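Local coordinates for protein 4-hydroxy-3-methylbut-2-enyl diphosphate reductase (Aquifex aeolicus, PDB 3DNF) that reduces (E)-4-hydroxy-3-methylbut-2-enyl diphosphate to isopentenyl and dimethylallyl diphosphate with an iron-sulfur cluster, the terminal step of the non-mevalonate isoprenoid pathway, at residues Glu170-Lys173 and Glu174-Glu178; Ile270-Gln273 and Val274-Arg277. All coordinates share one frame; numbering follows the deposited sequence.

Contact 1: residues Glu170-Lys173 and Glu174-Glu178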
ATOM      1  N   GLU B 170      -8.827  -3.127   6.440  1.00 29.93           N
ATOM      2  CA  GLU B 170      -8.929  -1.709   6.146  1.00 30.90           C
ATOM      3  C   GLU B 170      -7.732  -0.886   6.594  1.00 28.76           C
ATOM      4  O   GLU B 170      -7.223  -0.067   5.834  1.00 28.88           O
ATOM      5  CB  GLU B 170     -10.211  -1.134   6.738  1.00 30.32           C
ATOM      6  CG  GLU B 170     -11.247  -0.845   5.684  1.00 37.43           C
ATOM      7  CD  GLU B 170     -12.334   0.093   6.182  1.00 42.82           C
ATOM      8  OE1 GLU B 170     -12.726  -0.027   7.365  1.00 45.26           O
ATOM      9  OE2 GLU B 170     -12.793   0.941   5.384  1.00 44.89           O
ATOM     10  N   PHE B 171      -7.271  -1.121   7.814  1.00 29.10           N
ATOM     11  CA  PHE B 171      -6.072  -0.406   8.281  1.00 27.88           C
ATOM     12  C   PHE B 171      -4.785  -0.858   7.603  1.00 28.20           C
ATOM     13  O   PHE B 171      -3.920  -0.050   7.267  1.00 26.88           O
ATOM     14  CB  PHE B 171      -5.966  -0.431   9.810  1.00 28.05           C
ATOM     15  CG  PHE B 171      -4.827   0.391  10.335  1.00 29.48           C
ATOM     16  CD1 PHE B 171      -4.780   1.766  10.120  1.00 31.00           C
ATOM     17  CD2 PHE B 171      -3.795  -0.220  11.028  1.00 32.15           C
ATOM     18  CE1 PHE B 171      -3.710   2.530  10.587  1.00 32.94           C
ATOM     19  CE2 PHE B 171      -2.717   0.527  11.505  1.00 33.13           C
ATOM     20  CZ  PHE B 171      -2.681   1.905  11.295  1.00 33.19           C
ATOM     21  N   PHE B 172      -4.704  -2.145   7.344  1.00 27.34           N
ATOM     22  CA  PHE B 172      -3.519  -2.674   6.670  1.00 28.36           C
ATOM     23  C   PHE B 172      -3.391  -2.045   5.282  1.00 28.09           C
ATOM     24  O   PHE B 172      -2.325  -1.609   4.897  1.00 29.01           O
ATOM     25  CB  PHE B 172      -3.674  -4.156   6.528  1.00 27.96           C
ATOM     26  CG  PHE B 172      -2.448  -4.826   5.996  1.00 28.44           C
ATOM     27  CD1 PHE B 172      -1.273  -4.859   6.771  1.00 34.48           C
ATOM     28  CD2 PHE B 172      -2.443  -5.361   4.698  1.00 28.77           C
ATOM     29  CE1 PHE B 172      -0.144  -5.460   6.289  1.00 33.59           C
ATOM     30  CE2 PHE B 172      -1.299  -5.993   4.209  1.00 31.53           C
ATOM     31  CZ  PHE B 172      -0.142  -6.019   5.005  1.00 31.14           C
ATOM     32  N   LYS B 173      -4.518  -1.942   4.568  1.00 28.70           N
ATOM     33  CA  LYS B 173      -4.560  -1.343   3.223  1.00 29.10           C
ATOM     34  C   LYS B 173      -4.085   0.132   3.253  1.00 29.56           C
ATOM     35  O   LYS B 173      -3.313   0.566   2.390  1.00 29.61           O
ATOM     36  CB  LYS B 173      -5.960  -1.498   2.608  1.00 29.26           C
ATOM     37  CG  LYS B 173      -6.168  -0.694   1.357  1.00 30.66           C
ATOM     38  CD  LYS B 173      -7.524  -0.942   0.755  1.00 31.39           C
ATOM     39  CE  LYS B 173      -7.688  -0.074  -0.467  1.00 30.55           C
ATOM     40  NZ  LYS B 173      -9.066  -0.232  -0.992  1.00 31.36           N
ATOM     41  N   GLU B 174      -4.537   0.867   4.276  1.00 29.59           N
ATOM     42  CA  GLU B 174      -4.166   2.263   4.482  1.00 30.58           C
ATOM     43  C   GLU B 174      -2.676   2.444   4.760  1.00 29.51           C
ATOM     44  O   GLU B 174      -2.056   3.352   4.169  1.00 28.95           O
ATOM     45  CB  GLU B 174      -5.009   2.878   5.626  1.00 30.69           C
ATOM     46  CG  GLU B 174      -4.638   4.303   6.017  1.00 35.70           C
ATOM     47  CD  GLU B 174      -5.022   5.326   4.971  1.00 39.70           C
ATOM     48  OE1 GLU B 174      -5.822   4.995   4.063  1.00 43.37           O
ATOM     49  OE2 GLU B 174      -4.513   6.472   5.035  1.00 42.30           O
ATOM     50  N   VAL B 175      -2.136   1.630   5.685  1.00 29.46           N
ATOM     51  CA  VAL B 175      -0.713   1.675   6.061  1.00 29.55           C
ATOM     52  C   VAL B 175       0.178   1.364   4.855  1.00 29.35           C
ATOM     53  O   VAL B 175       1.168   2.056   4.596  1.00 27.40           O
ATOM     54  CB  VAL B 175      -0.357   0.662   7.209  1.00 29.20           C
ATOM     55  CG1 VAL B 175       1.191   0.630   7.413  1.00 29.61           C
ATOM     56  CG2 VAL B 175      -1.041   1.062   8.470  1.00 32.04           C
ATOM     57  N   VAL B 176      -0.155   0.293   4.147  1.00 28.89           N
ATOM     58  CA  VAL B 176       0.619  -0.092   2.964  1.00 29.61           C
ATOM     59  C   VAL B 176       0.644   1.040   1.915  1.00 29.79           C
ATOM     60  O   VAL B 176       1.697   1.415   1.417  1.00 30.24           O
ATOM     61  CB  VAL B 176       0.090  -1.417   2.348  1.00 30.43           C
ATOM     62  CG1 VAL B 176       0.667  -1.636   0.925  1.00 31.54           C
ATOM     63  CG2 VAL B 176       0.372  -2.622   3.292  1.00 30.09           C
ATOM     64  N   GLY B 177      -0.517   1.599   1.601  1.00 30.28           N
ATOM     65  CA  GLY B 177      -0.633   2.634   0.590  1.00 30.89           C
ATOM     66  C   GLY B 177       0.125   3.877   1.018  1.00 30.30           C
ATOM     67  O   GLY B 177       0.856   4.465   0.235  1.00 31.44           O
ATOM     68  N   GLU B 178      -0.021   4.240   2.292  1.00 30.39           N
ATOM     69  CA  GLU B 178       0.625   5.435   2.800  1.00 30.18           C
ATOM     70  C   GLU B 178       2.145   5.316   2.786  1.00 29.26           C
ATOM     71  O   GLU B 178       2.839   6.181   2.238  1.00 28.32           O
ATOM     72  CB  GLU B 178       0.094   5.786   4.199  1.00 30.93           C
ATOM     73  CG  GLU B 178       0.551   7.175   4.690  1.00 33.29           C
ATOM     74  CD  GLU B 178       0.090   8.359   3.824  1.00 37.60           C
ATOM     75  OE1 GLU B 178      -0.977   8.295   3.170  1.00 39.00           O
ATOM     76  OE2 GLU B 178       0.815   9.374   3.808  1.00 37.26           O
TER
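Phe171 and Phe172 each take a valine methyl from one turn further along over a ring face, two i/i+4 CH-pi contacts on helix 169-182, the crossover helix of the beta-alpha-beta unit 158-163/169-182/185-189. CG2 of Val175 lies 3.6 Å from the centroid of the Phe171 ring, 21° off its normal and displaced toward the rim, where CZ is the nearest ring atom. The Val176 methyl CG2 repeats this over Phe172 at 3.9 Å from the centroid, 16° off the normal. Both rings reach forward along the helix because CG is anti to the backbone N (chi1 -175° in Phe171), while each valine turns CG2 back beside its own N. The same residue pairs are joined in the backbone: Val175 N to Phe171 O at 2.9 Å and Val176 N to Phe172 O at 3.0 Å are nearly straight bonds, and they hold each valine one turn on from its phenylalanine, where the methyl can meet the ring face. Without the ring, with an alanine here in place of Phe171, Val175 CG2 would probably lose its aromatic cover and a gap would open beside Val119.

Further out, Phe172 buries itself against Ile161, Ala163 and Val188. Val176 shares Ile161 and Val188 and also meets Val176 of the second subunit, where the extended chain of Lys173 carries NZ to salt bridges with Glu174 and Glu178 of that other chain. Within its own chain, Lys173 O accepts from Gly177 N at 3.1 Å.

Contact 2: residues Ile270-Gln273 and Val274-Arg277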
ATOM      1  N   ILE B 270     -20.029 -26.810  22.600  1.00 28.99           N
ATOM      2  CA  ILE B 270     -21.051 -25.799  22.922  1.00 29.54           C
ATOM      3  C   ILE B 270     -22.046 -25.665  21.760  1.00 30.08           C
ATOM      4  O   ILE B 270     -23.248 -25.616  21.995  1.00 29.26           O
ATOM      5  CB  ILE B 270     -20.446 -24.438  23.358  1.00 29.65           C
ATOM      6  CG1 ILE B 270     -19.845 -24.579  24.760  1.00 28.32           C
ATOM      7  CG2 ILE B 270     -21.521 -23.317  23.345  1.00 31.00           C
ATOM      8  CD1 ILE B 270     -18.888 -23.453  25.195  1.00 29.94           C
ATOM      9  N   ILE B 271     -21.543 -25.613  20.524  1.00 30.18           N
ATOM     10  CA  ILE B 271     -22.409 -25.594  19.336  1.00 30.75           C
ATOM     11  C   ILE B 271     -23.360 -26.803  19.277  1.00 31.47           C
ATOM     12  O   ILE B 271     -24.528 -26.668  18.896  1.00 31.17           O
ATOM     13  CB  ILE B 271     -21.591 -25.490  18.020  1.00 30.62           C
ATOM     14  CG1 ILE B 271     -20.650 -24.279  18.048  1.00 30.43           C
ATOM     15  CG2 ILE B 271     -22.520 -25.439  16.786  1.00 30.58           C
ATOM     16  CD1 ILE B 271     -19.629 -24.271  16.888  1.00 30.75           C
ATOM     17  N   GLU B 272     -22.867 -27.976  19.664  1.00 31.97           N
ATOM     18  CA  GLU B 272     -23.709 -29.182  19.730  1.00 32.33           C
ATOM     19  C   GLU B 272     -24.753 -29.110  20.836  1.00 32.41           C
ATOM     20  O   GLU B 272     -25.875 -29.596  20.662  1.00 32.40           O
ATOM     21  CB  GLU B 272     -22.857 -30.449  19.881  1.00 32.43           C
ATOM     22  CG  GLU B 272     -21.915 -30.719  18.697  1.00 34.14           C
ATOM     23  CD  GLU B 272     -22.638 -30.750  17.347  1.00 37.20           C
ATOM     24  OE1 GLU B 272     -23.676 -31.429  17.248  1.00 35.78           O
ATOM     25  OE2 GLU B 272     -22.165 -30.085  16.395  1.00 39.66           O
ATOM     26  N   GLN B 273     -24.382 -28.507  21.965  1.00 32.74           N
ATOM     27  CA  GLN B 273     -25.308 -28.276  23.071  1.00 33.23           C
ATOM     28  C   GLN B 273     -26.476 -27.414  22.611  1.00 33.42           C
ATOM     29  O   GLN B 273     -27.629 -27.697  22.933  1.00 33.96           O
ATOM     30  CB  GLN B 273     -24.604 -27.599  24.243  1.00 33.27           C
ATOM     31  CG  GLN B 273     -23.766 -28.533  25.097  1.00 33.51           C
ATOM     32  CD  GLN B 273     -23.405 -27.947  26.447  1.00 33.81           C
ATOM     33  OE1 GLN B 273     -23.011 -28.676  27.353  1.00 34.70           O
ATOM     34  NE2 GLN B 273     -23.528 -26.626  26.589  1.00 33.72           N
ATOM     35  N   VAL B 274     -26.158 -26.369  21.851  1.00 33.73           N
ATOM     36  CA  VAL B 274     -27.159 -25.472  21.286  1.00 34.18           C
ATOM     37  C   VAL B 274     -28.046 -26.185  20.244  1.00 34.54           C
ATOM     38  O   VAL B 274     -29.280 -26.094  20.302  1.00 34.43           O
ATOM     39  CB  VAL B 274     -26.496 -24.194  20.714  1.00 33.89           C
ATOM     40  CG1 VAL B 274     -27.494 -23.364  19.878  1.00 34.38           C
ATOM     41  CG2 VAL B 274     -25.917 -23.365  21.855  1.00 33.84           C
ATOM     42  N   LYS B 275     -27.407 -26.911  19.325  1.00 34.80           N
ATOM     43  CA  LYS B 275     -28.103 -27.659  18.282  1.00 35.11           C
ATOM     44  C   LYS B 275     -29.120 -28.646  18.854  1.00 35.41           C
ATOM     45  O   LYS B 275     -30.265 -28.680  18.406  1.00 35.04           O
ATOM     46  CB  LYS B 275     -27.106 -28.386  17.367  1.00 35.08           C
ATOM     47  CG  LYS B 275     -27.739 -29.280  16.302  1.00 35.80           C
ATOM     48  CD  LYS B 275     -26.676 -29.877  15.406  1.00 35.48           C
ATOM     49  CE  LYS B 275     -27.295 -30.806  14.394  1.00 36.39           C
ATOM     50  NZ  LYS B 275     -26.571 -30.684  13.104  1.00 37.46           N
ATOM     51  N   SER B 276     -28.717 -29.447  19.835  1.00 35.59           N
ATOM     52  CA  SER B 276     -29.641 -30.457  20.350  1.00 35.91           C
ATOM     53  C   SER B 276     -30.680 -29.904  21.331  1.00 36.19           C
ATOM     54  O   SER B 276     -31.691 -30.558  21.596  1.00 35.93           O
ATOM     55  CB  SER B 276     -28.910 -31.684  20.905  1.00 35.85           C
ATOM     56  OG  SER B 276     -27.769 -31.321  21.641  1.00 36.38           O
ATOM     57  N   ARG B 277     -30.444 -28.702  21.855  1.00 36.75           N
ATOM     58  CA  ARG B 277     -31.478 -28.005  22.629  1.00 37.16           C
ATOM     59  C   ARG B 277     -32.532 -27.444  21.677  1.00 37.25           C
ATOM     60  O   ARG B 277     -33.727 -27.477  21.983  1.00 37.31           O
ATOM     61  CB  ARG B 277     -30.871 -26.933  23.563  1.00 37.28           C
ATOM     62  CG  ARG B 277     -31.847 -25.918  24.215  1.00 37.22           C
ATOM     63  CD  ARG B 277     -33.243 -26.461  24.553  1.00 39.42           C
ATOM     64  NE  ARG B 277     -33.421 -26.839  25.950  1.00 39.59           N
ATOM     65  CZ  ARG B 277     -34.595 -26.860  26.576  1.00 40.22           C
ATOM     66  NH1 ARG B 277     -35.711 -26.518  25.937  1.00 39.18           N
ATOM     67  NH2 ARG B 277     -34.654 -27.219  27.852  1.00 40.80           N
TER
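Ile270-Gln273 and Val274-Arg277 are successive turns of helix 268-281, joined by four i/i+4 backbone hydrogen bonds. Val274 N to Ile270 O measures 3.0 Å and Lys275 N to Ile271 O 2.9 Å, the latter with an N-H...O angle of 162°. The last of the four, Arg277 N to Gln273 O, is longer at 3.2 Å and more bent at 140°, and Arg277 N also makes a weak bond to Val274 O.

Between these, Glu272 O is gripped twice by a single residue: Ser276 N approaches at 3.0 Å and Ser276 OG at 2.7 Å, from opposite faces of the carbonyl plane. The hydroxyl is the donor, folded back onto the preceding turn because OG stands between the backbone N and the carbonyl carbon (chi1 41°). This satisfies a serine hydroxyl on the exposed side of the helix within the helix itself. Nearby, the Glu272 and Lys275 side chains run alongside each other in the same direction, OE1 resting 3.8 Å from Lys275 CD. Their charged ends stay apart, Glu272 OE1 to Lys275 NZ being 5.1 Å, so any attraction is probably a loose electrostatic one. Val274 brings CG2 to 3.5 Å from Ile270 O.

On the buried side the helix lies against its parallel sheet. Ile271 packs on Ile260 and Ala262 of strand 257-262 and on Ile6 of strand 3-6, while Ile270 and Val274 reach Ile216 of strand 212-216. Lys275 lays its side chain on Ile6 and Ile260, and Val274 also touches Ala244 and Leu247 in the loops beyond strand 238-241.

How the contacts relate
Contacts 1 and 2 are both consecutive turns of sheet-covering helices, but on separate parallel sheets of the three-lobed fold, on opposite sides of the chain's centre with about 40 Å between their centres. Each is partly buried, with apolar residues against strands, while the polar groups mostly lie elsewhere, although Glu272 and Lys275 touch strand residues as well. Their local chemistry differs: residues 170-178 add aromatic-methyl packing to the backbone bonds, whereas 270-277 add a serine hydroxyl bond. Their surroundings differ too. Lys173, Glu174 and Glu178 of contact 1 form salt bridges to the second subunit, placing that helix at the dimer interface; contact 2 is touched by no other chain, and Arg277 pairs with Glu280 on its own helix.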